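PDB 6IMV: endo-beta-1,2-glucanase from Talaromyces funiculosus, which hydrolyses the beta-1,2-glucosidic linkages within beta-1,2-glucans, as a fungal endo-acting glycoside hydrolase of EC 3.2.1.71. Local coordinates for residues A[56-64]-A[74-83]; A[91-100]-A[443-451]. All coordinates share one frame; numbering follows the deposited sequence.

Interaction 1. Residues A[56-64]-A[74-83]; sequences GMSYDGTNI and KHPFSAASKE. With BGC (beta-D-glucopyranose), chain I.
The Tyr59 ring carries CD of Lys74 over one face, a CH-pi contact with CD 3.7 Å from the ring centroid. Lys74 CG sits between the backbone N and the carbonyl carbon (chi1 71°), and this torsion brings the lysine chain alongside the tyrosine. The imidazole of His75 is met at its edge by Asp60: ND1 donates over 2.7 Å to the anti lone pair of Asp60 OD2. Carboxylate and imidazole are only 8° from coplanar, and Asp60 CB also lies in the ring plane. At NE2 of the same ring a water bridges to OD1 of Asn63. Phe77 has His75 CB over one face, offset toward the rim, and turns its edge to the sugar, with CZ 3.4 Å from O3 of the glucose. Both Asp60 oxygens are engaged by that glucose as well: O4 donates to OD2 at 2.6 Å and O6 to OD1 at 2.7 Å, so His75 and the sugar together fix the rotation of the carboxylate. Lys82, salt-bridged to Asp434, lies beside the glucose O6. Toward the helix, Ser78 OG donates to Ser58 OG, which in turn donates to Glu83 OE2; Ser58 N donates to that oxygen too, at 3.0 Å, while Met57 CE packs on the carboxylate. An alanine in place of Glu83 would probably leave Ser58 N and OG without their buried acceptor, and Lys123 and Tyr127 without their shared partner at OE1. Backbone bonds from Asp60 N to Phe77 O (2.8 Å) and from His75 N to Gly61 O tie the two strands together. This is an antiparallel beta hairpin running into helix 80-94, and its Asp60, Phe77 and Lys82 form part of the glucose-binding pocket seen with sophorose.

Interaction 2. Residues A[91-100]-A[443-451]; sequences AHAIAGSADA and ILGGVSGLV
Two helix-to-helix turns, each with a Schellman motif at its glycine (Gly96 and Gly445), pack together here, and His92 and Leu444 lie at the centre of the contact. Leu444 CB lies over one face of the His92 ring in a CH-pi contact, 3.9 Å from the centroid, the two side chains running antiparallel alongside one another. At the ring edge NE2 donates to Gly446 O over 2.7 Å; the bond is weak, bent to 123° at the hydrogen. Val447 CG1 approaches NE2 of the same imidazole to 3.6 Å. The two methyls of Leu444 part company: CD1 touches the ring and Ala100 CB, whereas CD2 presses on Asp99 CB at 3.4 Å and nears Ala100 N. That N-H is already taken by Ser97 OG, whose capping bond starts helix 98-104. With OG anti to the backbone N (chi1 156°), Ser97 reaches forward to Ala100. Leu450 CD1 meets Ala91 CB at 4.1 Å, extending the apolar packing along helix 80-94. Helix 163-182 touches Val447 and Leu450 through Ala175 and Asn182, while helix 30-41 packs on Ile443 and Asp99, and Leu89 of helix 80-94 also touches Leu444.

Helix 80-94 serves both contacts: its first turn belongs to interaction 1 and its last to interaction 2; their centres are 21 Å apart and their nearest atoms about 9 Å. Interaction 1 is mostly buried and joins neighbours in sequence, a strand hairpin and the helix following it; interaction 2 is only partly buried and brings together segments separated by more than 340 residues. Their chemistry follows their place. Interaction 1 is largely polar: Asp60 and His75 meet at the sugar, and a serine-glutamate cluster joins the strands to the start of the helix. Between the helix turns, packing is largely apolar, with a histidine supplying the one weak polar link.

Interaction 1. Residues A[56-64]-A[74-83]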
ATOM      1  N   GLY A  56      11.440 -15.546  -5.126  1.00 13.90           N
ATOM      2  CA  GLY A  56      10.330 -15.185  -4.246  1.00 14.04           C
ATOM      3  C   GLY A  56      10.102 -13.682  -4.154  1.00 13.65           C
ATOM      4  O   GLY A  56       9.376 -13.235  -3.280  1.00 13.62           O
ATOM      5  N   MET A  57      10.706 -12.905  -5.059  1.00 13.18           N
ATOM      6  CA  MET A  57      10.688 -11.445  -4.978  1.00 13.39           C
ATOM      7  C   MET A  57       9.590 -10.870  -5.878  1.00 12.73           C
ATOM      8  O   MET A  57       9.356 -11.380  -6.974  1.00 12.53           O
ATOM      9  CB  MET A  57      12.038 -10.860  -5.406  1.00 13.78           C
ATOM     10  CG  MET A  57      13.195 -11.279  -4.508  1.00 13.88           C
ATOM     11  SD  MET A  57      12.984 -10.751  -2.788  1.00 13.87           S
ATOM     12  CE  MET A  57      12.769  -8.984  -2.965  1.00 13.91           C
ATOM     13  N   SER A  58       8.952  -9.786  -5.409  1.00 12.34           N
ATOM     14  CA  SER A  58       7.966  -9.057  -6.191  1.00 12.18           C
ATOM     15  C   SER A  58       8.651  -8.380  -7.381  1.00 12.06           C
ATOM     16  O   SER A  58       9.825  -8.020  -7.311  1.00 11.89           O
ATOM     17  CB  SER A  58       7.204  -8.044  -5.368  1.00 12.11           C
ATOM     18  OG  SER A  58       8.040  -6.991  -4.924  1.00 11.99           O
ATOM     19  N   TYR A  59       7.894  -8.267  -8.475  1.00 12.25           N
ATOM     20  CA  TYR A  59       8.077  -7.237  -9.489  1.00 12.75           C
ATOM     21  C   TYR A  59       7.051  -6.138  -9.227  1.00 12.80           C
ATOM     22  O   TYR A  59       5.951  -6.455  -8.790  1.00 12.77           O
ATOM     23  CB  TYR A  59       7.817  -7.789 -10.892  1.00 13.52           C
ATOM     24  CG  TYR A  59       8.744  -8.884 -11.344  1.00 14.32           C
ATOM     25  CD1 TYR A  59      10.108  -8.661 -11.465  1.00 14.59           C
ATOM     26  CD2 TYR A  59       8.253 -10.146 -11.650  1.00 14.81           C
ATOM     27  CE1 TYR A  59      10.959  -9.671 -11.879  1.00 14.95           C
ATOM     28  CE2 TYR A  59       9.094 -11.164 -12.071  1.00 15.22           C
ATOM     29  CZ  TYR A  59      10.450 -10.921 -12.186  1.00 15.12           C
ATOM     30  OH  TYR A  59      11.280 -11.914 -12.600  1.00 16.18           O
ATOM     31  N   ASP A  60       7.375  -4.886  -9.574  1.00 12.77           N
ATOM     32  CA  ASP A  60       6.419  -3.791  -9.484  1.00 12.82           C
ATOM     33  C   ASP A  60       5.103  -4.197 -10.161  1.00 12.93           C
ATOM     34  O   ASP A  60       4.017  -3.904  -9.657  1.00 12.80           O
ATOM     35  CB  ASP A  60       6.964  -2.511 -10.125  1.00 13.21           C
ATOM     36  CG  ASP A  60       5.962  -1.363 -10.120  1.00 13.21           C
ATOM     37  OD1 ASP A  60       5.415  -1.077  -9.046  1.00 12.87           O
ATOM     38  OD2 ASP A  60       5.740  -0.772 -11.194  1.00 13.86           O
ATOM     39  N   GLY A  61       5.222  -4.869 -11.307  1.00 12.92           N
ATOM     40  CA  GLY A  61       4.083  -5.370 -12.054  1.00 13.26           C
ATOM     41  C   GLY A  61       4.464  -5.672 -13.493  1.00 13.36           C
ATOM     42  O   GLY A  61       5.607  -6.001 -13.779  1.00 13.60           O
ATOM     43  N   THR A  62       3.503  -5.540 -14.404  1.00 13.82           N
ATOM     44  CA  THR A  62       3.750  -5.823 -15.812  1.00 14.40           C
ATOM     45  C   THR A  62       2.776  -5.040 -16.692  1.00 14.38           C
ATOM     46  O   THR A  62       1.615  -4.799 -16.330  1.00 14.12           O
ATOM     47  CB  THR A  62       3.645  -7.325 -16.116  1.00 15.13           C
ATOM     48  OG1 THR A  62       3.945  -7.514 -17.500  1.00 16.38           O
ATOM     49  CG2 THR A  62       2.275  -7.894 -15.848  1.00 15.45           C
ATOM     50  N   ASN A  63       3.266  -4.670 -17.876  1.00 14.31           N
ATOM     51  CA  ASN A  63       2.433  -4.173 -18.953  1.00 14.06           C
ATOM     52  C   ASN A  63       1.599  -5.336 -19.495  1.00 13.63           C
ATOM     53  O   ASN A  63       2.015  -6.495 -19.427  1.00 13.06           O
ATOM     54  CB  ASN A  63       3.270  -3.572 -20.077  1.00 14.39           C
ATOM     55  CG  ASN A  63       4.080  -2.382 -19.627  1.00 14.70           C
ATOM     56  OD1 ASN A  63       3.575  -1.263 -19.625  1.00 14.69           O
ATOM     57  ND2 ASN A  63       5.325  -2.624 -19.247  1.00 14.40           N
ATOM     58  N   ILE A  64       0.423  -5.004 -20.027  1.00 13.51           N
ATOM     59  CA  ILE A  64      -0.398  -5.954 -20.751  1.00 14.21           C
ATOM     60  C   ILE A  64      -0.685  -5.355 -22.129  1.00 14.65           C
ATOM     61  O   ILE A  64      -0.716  -4.121 -22.291  1.00 14.75           O
ATOM     62  CB  ILE A  64      -1.680  -6.318 -19.967  1.00 14.59           C
ATOM     63  CG1 ILE A  64      -2.583  -5.104 -19.711  1.00 14.86           C
ATOM     64  CG2 ILE A  64      -1.309  -7.012 -18.672  1.00 14.56           C
ATOM     65  CD1 ILE A  64      -3.811  -5.408 -18.865  1.00 14.80           C
ATOM     66  N   LYS A  74       7.202  -7.166 -18.318  1.00 17.62           N
ATOM     67  CA  LYS A  74       7.230  -6.942 -16.870  1.00 18.26           C
ATOM     68  C   LYS A  74       8.054  -5.690 -16.528  1.00 16.57           C
ATOM     69  O   LYS A  74       8.915  -5.278 -17.282  1.00 15.91           O
ATOM     70  CB  LYS A  74       7.773  -8.177 -16.144  1.00 19.47           C
ATOM     71  CG  LYS A  74       9.264  -8.459 -16.305  1.00 20.61           C
ATOM     72  CD  LYS A  74       9.699  -9.636 -15.460  1.00 21.72           C
ATOM     73  CE  LYS A  74      10.905 -10.364 -16.009  1.00 24.05           C
ATOM     74  NZ  LYS A  74      10.557 -11.110 -17.242  1.00 25.01           N
ATOM     75  N   HIS A  75       7.769  -5.099 -15.364  1.00 15.72           N
ATOM     76  CA  HIS A  75       8.701  -4.221 -14.676  1.00 15.56           C
ATOM     77  C   HIS A  75       9.668  -5.096 -13.889  1.00 15.41           C
ATOM     78  O   HIS A  75       9.228  -5.790 -12.970  1.00 14.91           O
ATOM     79  CB  HIS A  75       7.971  -3.242 -13.736  1.00 15.78           C
ATOM     80  CG  HIS A  75       7.206  -2.166 -14.434  1.00 15.72           C
ATOM     81  ND1 HIS A  75       6.421  -1.254 -13.740  1.00 15.39           N
ATOM     82  CD2 HIS A  75       7.096  -1.853 -15.747  1.00 15.69           C
ATOM     83  CE1 HIS A  75       5.857  -0.430 -14.595  1.00 15.53           C
ATOM     84  NE2 HIS A  75       6.267  -0.766 -15.836  1.00 15.34           N
ATOM     85  N   PRO A  76      10.989  -5.084 -14.198  1.00 15.02           N
ATOM     86  CA  PRO A  76      11.944  -5.979 -13.537  1.00 14.99           C
ATOM     87  C   PRO A  76      12.452  -5.462 -12.182  1.00 14.43           C
ATOM     88  O   PRO A  76      13.362  -6.027 -11.603  1.00 14.51           O
ATOM     89  CB  PRO A  76      13.105  -6.004 -14.549  1.00 15.20           C
ATOM     90  CG  PRO A  76      13.117  -4.579 -15.106  1.00 15.46           C
ATOM     91  CD  PRO A  76      11.649  -4.193 -15.176  1.00 15.26           C
ATOM     92  N   PHE A  77      11.873  -4.358 -11.716  1.00 14.31           N
ATOM     93  CA  PHE A  77      12.275  -3.696 -10.476  1.00 13.91           C
ATOM     94  C   PHE A  77      11.097  -3.728  -9.496  1.00 13.02           C
ATOM     95  O   PHE A  77       9.954  -3.954  -9.898  1.00 12.71           O
ATOM     96  CB  PHE A  77      12.702  -2.254 -10.750  1.00 14.23           C
ATOM     97  CG  PHE A  77      11.641  -1.434 -11.432  1.00 15.19           C
ATOM     98  CD1 PHE A  77      10.643  -0.816 -10.695  1.00 16.06           C
ATOM     99  CD2 PHE A  77      11.610  -1.320 -12.810  1.00 15.81           C
ATOM    100  CE1 PHE A  77       9.653  -0.078 -11.318  1.00 16.17           C
ATOM    101  CE2 PHE A  77      10.622  -0.573 -13.434  1.00 16.73           C
ATOM    102  CZ  PHE A  77       9.642   0.038 -12.688  1.00 16.58           C
ATOM    103  N   SER A  78      11.398  -3.514  -8.213  1.00 12.43           N
ATOM    104  CA  SER A  78      10.389  -3.400  -7.169  1.00 12.01           C
ATOM    105  C   SER A  78      11.024  -2.689  -5.971  1.00 11.63           C
ATOM    106  O   SER A  78      12.096  -2.093  -6.093  1.00 11.55           O
ATOM    107  CB  SER A  78       9.787  -4.757  -6.811  1.00 11.76           C
ATOM    108  OG  SER A  78       8.592  -4.616  -6.043  1.00 11.38           O
ATOM    109  N   ALA A  79      10.326  -2.713  -4.836  1.00 11.31           N
ATOM    110  CA  ALA A  79      10.750  -2.010  -3.641  1.00 10.85           C
ATOM    111  C   ALA A  79      10.041  -2.613  -2.432  1.00 10.68           C
ATOM    112  O   ALA A  79       9.102  -3.400  -2.600  1.00 10.78           O
ATOM    113  CB  ALA A  79      10.458  -0.534  -3.783  1.00 10.96           C
ATOM    114  N   ALA A  80      10.479  -2.215  -1.232  1.00 10.46           N
ATOM    115  CA  ALA A  80       9.983  -2.766   0.032  1.00 10.70           C
ATOM    116  C   ALA A  80       8.488  -2.459   0.213  1.00 10.95           C
ATOM    117  O   ALA A  80       7.788  -3.181   0.912  1.00 11.14           O
ATOM    118  CB  ALA A  80      10.820  -2.250   1.177  1.00 10.66           C
ATOM    119  N   SER A  81       8.008  -1.405  -0.452  1.00 11.16           N
ATOM    120  CA  SER A  81       6.600  -1.000  -0.449  1.00 11.16           C
ATOM    121  C   SER A  81       5.713  -2.066  -1.118  1.00 11.57           C
ATOM    122  O   SER A  81       4.639  -2.402  -0.598  1.00 11.73           O
ATOM    123  CB  SER A  81       6.455   0.348  -1.113  1.00 10.88           C
ATOM    124  OG  SER A  81       7.262   0.415  -2.284  1.00 10.48           O
ATOM    125  N   LYS A  82       6.158  -2.619  -2.251  1.00 11.63           N
ATOM    126  CA  LYS A  82       5.401  -3.691  -2.936  1.00 12.02           C
ATOM    127  C   LYS A  82       5.565  -5.008  -2.163  1.00 11.73           C
ATOM    128  O   LYS A  82       4.629  -5.782  -2.022  1.00 12.10           O
ATOM    129  CB  LYS A  82       5.845  -3.856  -4.395  1.00 12.77           C
ATOM    130  CG  LYS A  82       5.717  -2.596  -5.246  1.00 13.69           C
ATOM    131  CD  LYS A  82       6.964  -1.736  -5.271  1.00 13.97           C
ATOM    132  CE  LYS A  82       6.695  -0.327  -5.758  1.00 14.85           C
ATOM    133  NZ  LYS A  82       5.734   0.380  -4.872  1.00 15.55           N
ATOM    134  N   GLU A  83       6.766  -5.245  -1.640  1.00 11.03           N
ATOM    135  CA  GLU A  83       7.021  -6.366  -0.736  1.00 10.94           C
ATOM    136  C   GLU A  83       6.007  -6.378   0.415  1.00 10.62           C
ATOM    137  O   GLU A  83       5.519  -7.424   0.780  1.00 10.89           O
ATOM    138  CB  GLU A  83       8.442  -6.293  -0.185  1.00 10.79           C
ATOM    139  CG  GLU A  83       9.512  -6.543  -1.226  1.00 10.74           C
ATOM    140  CD  GLU A  83       9.597  -7.971  -1.725  1.00 10.85           C
ATOM    141  OE1 GLU A  83       9.955  -8.858  -0.918  1.00 10.94           O
ATOM    142  OE2 GLU A  83       9.310  -8.193  -2.924  1.00 11.27           O
TER
HETATM  143  C2  BGC I 606       7.403   4.257 -10.206  1.00 31.72           C
HETATM  144  C3  BGC I 606       6.611   3.336 -11.150  1.00 30.71           C
HETATM  145  C4  BGC I 606       5.740   2.324 -10.380  1.00 29.67           C
HETATM  146  C5  BGC I 606       4.951   3.045  -9.277  1.00 29.64           C
HETATM  147  C6  BGC I 606       4.114   2.098  -8.413  1.00 29.06           C
HETATM  148  C1  BGC I 606       6.487   4.851  -9.145  1.00 31.07           C
HETATM  149  O1  BGC I 606       7.167   5.690  -8.208  1.00 34.31           O
HETATM  150  O2  BGC I 606       7.949   5.325 -10.961  1.00 32.41           O
HETATM  151  O3  BGC I 606       7.493   2.639 -12.031  1.00 30.34           O
HETATM  152  O4  BGC I 606       4.845   1.615 -11.261  1.00 24.55           O
HETATM  153  O5  BGC I 606       5.847   3.788  -8.440  1.00 31.58           O
HETATM  154  O6  BGC I 606       4.987   1.230  -7.695  1.00 29.47           O
HETATM  155  O   HOH W   1       5.261   0.367 -17.959  1.00 24.41           O

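Interaction 2. Residues A[91-100]-A[443-451]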
ATOM      1  N   ALA A  91       0.424 -13.059   5.063  1.00 13.59           N
ATOM      2  CA  ALA A  91       0.096 -13.148   6.482  1.00 14.18           C
ATOM      3  C   ALA A  91      -1.326 -13.702   6.639  1.00 15.30           C
ATOM      4  O   ALA A  91      -1.546 -14.623   7.429  1.00 15.44           O
ATOM      5  CB  ALA A  91       0.272 -11.811   7.158  1.00 14.78           C
ATOM      6  N   HIS A  92      -2.270 -13.187   5.839  1.00 14.63           N
ATOM      7  CA  HIS A  92      -3.651 -13.673   5.872  1.00 14.87           C
ATOM      8  C   HIS A  92      -3.724 -15.117   5.358  1.00 14.81           C
ATOM      9  O   HIS A  92      -4.432 -15.949   5.937  1.00 14.62           O
ATOM     10  CB  HIS A  92      -4.576 -12.735   5.087  1.00 14.72           C
ATOM     11  CG  HIS A  92      -4.772 -11.410   5.744  1.00 14.65           C
ATOM     12  ND1 HIS A  92      -5.471 -11.270   6.931  1.00 14.84           N
ATOM     13  CD2 HIS A  92      -4.362 -10.170   5.398  1.00 14.44           C
ATOM     14  CE1 HIS A  92      -5.488  -9.998   7.279  1.00 14.78           C
ATOM     15  NE2 HIS A  92      -4.811  -9.302   6.357  1.00 14.07           N
ATOM     16  N   ALA A  93      -3.006 -15.398   4.262  1.00 14.57           N
ATOM     17  CA  ALA A  93      -3.024 -16.704   3.618  1.00 15.10           C
ATOM     18  C   ALA A  93      -2.530 -17.784   4.592  1.00 15.69           C
ATOM     19  O   ALA A  93      -3.180 -18.829   4.743  1.00 15.87           O
ATOM     20  CB  ALA A  93      -2.198 -16.689   2.359  1.00 14.87           C
ATOM     21  N   ILE A  94      -1.397 -17.532   5.256  1.00 15.33           N
ATOM     22  CA  ILE A  94      -0.802 -18.549   6.134  1.00 16.32           C
ATOM     23  C   ILE A  94      -1.676 -18.756   7.384  1.00 16.63           C
ATOM     24  O   ILE A  94      -1.606 -19.804   7.980  1.00 17.11           O
ATOM     25  CB  ILE A  94       0.661 -18.232   6.516  1.00 15.88           C
ATOM     26  CG1 ILE A  94       1.398 -19.522   6.896  1.00 16.73           C
ATOM     27  CG2 ILE A  94       0.743 -17.183   7.611  1.00 15.66           C
ATOM     28  CD1 ILE A  94       2.894 -19.406   6.891  1.00 17.01           C
ATOM     29  N   ALA A  95      -2.461 -17.744   7.772  1.00 16.90           N
ATOM     30  CA  ALA A  95      -3.349 -17.822   8.931  1.00 17.91           C
ATOM     31  C   ALA A  95      -4.626 -18.605   8.598  1.00 18.60           C
ATOM     32  O   ALA A  95      -5.404 -18.896   9.483  1.00 19.27           O
ATOM     33  CB  ALA A  95      -3.689 -16.445   9.427  1.00 17.68           C
ATOM     34  N   GLY A  96      -4.830 -18.946   7.323  1.00 19.06           N
ATOM     35  CA  GLY A  96      -5.956 -19.770   6.886  1.00 18.92           C
ATOM     36  C   GLY A  96      -7.174 -18.955   6.483  1.00 18.97           C
ATOM     37  O   GLY A  96      -8.263 -19.514   6.381  1.00 20.41           O
ATOM     38  N   SER A  97      -6.995 -17.649   6.233  1.00 18.44           N
ATOM     39  CA  SER A  97      -8.074 -16.770   5.754  1.00 18.10           C
ATOM     40  C   SER A  97      -8.679 -17.341   4.467  1.00 18.43           C
ATOM     41  O   SER A  97      -7.952 -17.657   3.506  1.00 18.59           O
ATOM     42  CB  SER A  97      -7.588 -15.353   5.534  1.00 17.94           C
ATOM     43  OG  SER A  97      -8.414 -14.665   4.600  1.00 17.59           O
ATOM     44  N   ALA A  98     -10.009 -17.460   4.452  1.00 18.36           N
ATOM     45  CA  ALA A  98     -10.729 -18.025   3.316  1.00 18.17           C
ATOM     46  C   ALA A  98     -10.690 -17.041   2.141  1.00 17.82           C
ATOM     47  O   ALA A  98     -10.596 -17.462   0.995  1.00 17.05           O
ATOM     48  CB  ALA A  98     -12.147 -18.352   3.706  1.00 19.05           C
ATOM     49  N   ASP A  99     -10.783 -15.740   2.448  1.00 17.93           N
ATOM     50  CA  ASP A  99     -10.697 -14.679   1.437  1.00 18.76           C
ATOM     51  C   ASP A  99      -9.299 -14.668   0.793  1.00 16.94           C
ATOM     52  O   ASP A  99      -9.186 -14.531  -0.409  1.00 15.12           O
ATOM     53  CB  ASP A  99     -11.075 -13.310   2.023  1.00 20.74           C
ATOM     54  CG  ASP A  99     -12.574 -13.011   1.988  1.00 23.00           C
ATOM     55  OD1 ASP A  99     -13.352 -13.879   1.510  1.00 23.74           O
ATOM     56  OD2 ASP A  99     -12.962 -11.902   2.428  1.00 24.83           O
ATOM     57  N   ALA A 100      -8.237 -14.780   1.600  1.00 16.05           N
ATOM     58  CA  ALA A 100      -6.876 -14.838   1.066  1.00 15.74           C
ATOM     59  C   ALA A 100      -6.702 -16.083   0.180  1.00 16.03           C
ATOM     60  O   ALA A 100      -5.962 -16.046  -0.795  1.00 15.95           O
ATOM     61  CB  ALA A 100      -5.859 -14.809   2.178  1.00 15.71           C
ATOM     62  N   ILE A 443      -9.655  -5.215   1.577  1.00 11.94           N
ATOM     63  CA  ILE A 443     -10.755  -6.194   1.616  1.00 12.30           C
ATOM     64  C   ILE A 443     -10.513  -7.209   2.747  1.00 13.06           C
ATOM     65  O   ILE A 443     -11.454  -7.612   3.401  1.00 12.81           O
ATOM     66  CB  ILE A 443     -10.926  -6.881   0.246  1.00 12.51           C
ATOM     67  CG1 ILE A 443     -11.582  -5.945  -0.772  1.00 12.08           C
ATOM     68  CG2 ILE A 443     -11.671  -8.206   0.371  1.00 12.81           C
ATOM     69  CD1 ILE A 443     -11.462  -6.401  -2.213  1.00 12.26           C
ATOM     70  N   LEU A 444      -9.249  -7.583   2.989  1.00 13.59           N
ATOM     71  CA  LEU A 444      -8.871  -8.573   4.032  1.00 14.52           C
ATOM     72  C   LEU A 444      -8.784  -7.929   5.426  1.00 14.49           C
ATOM     73  O   LEU A 444      -8.493  -8.617   6.400  1.00 15.03           O
ATOM     74  CB  LEU A 444      -7.527  -9.203   3.651  1.00 15.07           C
ATOM     75  CG  LEU A 444      -7.547 -10.046   2.380  1.00 15.74           C
ATOM     76  CD1 LEU A 444      -6.145 -10.495   2.016  1.00 16.31           C
ATOM     77  CD2 LEU A 444      -8.467 -11.250   2.546  1.00 16.69           C
ATOM     78  N   GLY A 445      -9.015  -6.615   5.507  1.00 13.93           N
ATOM     79  CA  GLY A 445      -9.124  -5.886   6.758  1.00 13.69           C
ATOM     80  C   GLY A 445      -7.786  -5.356   7.257  1.00 13.94           C
ATOM     81  O   GLY A 445      -7.662  -5.030   8.432  1.00 14.50           O
ATOM     82  N   GLY A 446      -6.777  -5.263   6.379  1.00 13.42           N
ATOM     83  CA  GLY A 446      -5.424  -4.898   6.795  1.00 13.19           C
ATOM     84  C   GLY A 446      -4.810  -5.982   7.664  1.00 13.44           C
ATOM     85  O   GLY A 446      -5.405  -7.072   7.812  1.00 13.24           O
ATOM     86  N   VAL A 447      -3.633  -5.695   8.234  1.00 12.92           N
ATOM     87  CA  VAL A 447      -2.954  -6.629   9.153  1.00 13.07           C
ATOM     88  C   VAL A 447      -2.873  -6.025  10.562  1.00 13.19           C
ATOM     89  O   VAL A 447      -2.164  -6.560  11.425  1.00 13.05           O
ATOM     90  CB  VAL A 447      -1.559  -7.041   8.646  1.00 12.92           C
ATOM     91  CG1 VAL A 447      -1.641  -7.823   7.341  1.00 12.89           C
ATOM     92  CG2 VAL A 447      -0.612  -5.855   8.512  1.00 12.82           C
ATOM     93  N   SER A 448      -3.633  -4.952  10.819  1.00 13.67           N
ATOM     94  CA  SER A 448      -3.542  -4.230  12.094  1.00 14.12           C
ATOM     95  C   SER A 448      -3.948  -5.117  13.285  1.00 15.21           C
ATOM     96  O   SER A 448      -3.417  -4.937  14.398  1.00 15.65           O
ATOM     97  CB  SER A 448      -4.310  -2.948  12.070  1.00 14.03           C
ATOM     98  OG  SER A 448      -5.693  -3.159  11.889  1.00 13.83           O
ATOM     99  N   GLY A 449      -4.870  -6.060  13.055  1.00 15.71           N
ATOM    100  CA  GLY A 449      -5.265  -7.055  14.066  1.00 16.39           C
ATOM    101  C   GLY A 449      -4.097  -7.946  14.484  1.00 16.61           C
ATOM    102  O   GLY A 449      -3.827  -8.119  15.667  1.00 16.94           O
ATOM    103  N   LEU A 450      -3.407  -8.530  13.502  1.00 16.26           N
ATOM    104  CA  LEU A 450      -2.215  -9.333  13.759  1.00 16.75           C
ATOM    105  C   LEU A 450      -1.134  -8.499  14.464  1.00 16.77           C
ATOM    106  O   LEU A 450      -0.503  -8.969  15.417  1.00 17.55           O
ATOM    107  CB  LEU A 450      -1.701  -9.897  12.435  1.00 16.83           C
ATOM    108  CG  LEU A 450      -2.485 -11.086  11.892  1.00 16.56           C
ATOM    109  CD1 LEU A 450      -2.193 -11.305  10.418  1.00 16.21           C
ATOM    110  CD2 LEU A 450      -2.186 -12.341  12.696  1.00 17.44           C
ATOM    111  N   VAL A 451      -0.931  -7.266  14.003  1.00 16.10           N
ATOM    112  CA  VAL A 451       0.113  -6.409  14.533  1.00 15.87           C
ATOM    113  C   VAL A 451      -0.234  -6.057  15.985  1.00 16.96           C
ATOM    114  O   VAL A 451       0.624  -6.104  16.857  1.00 15.97           O
ATOM    115  CB  VAL A 451       0.309  -5.167  13.644  1.00 15.41           C
ATOM    116  CG1 VAL A 451       1.127  -4.080  14.328  1.00 15.11           C
ATOM    117  CG2 VAL A 451       0.929  -5.563  12.314  1.00 15.29           C
TER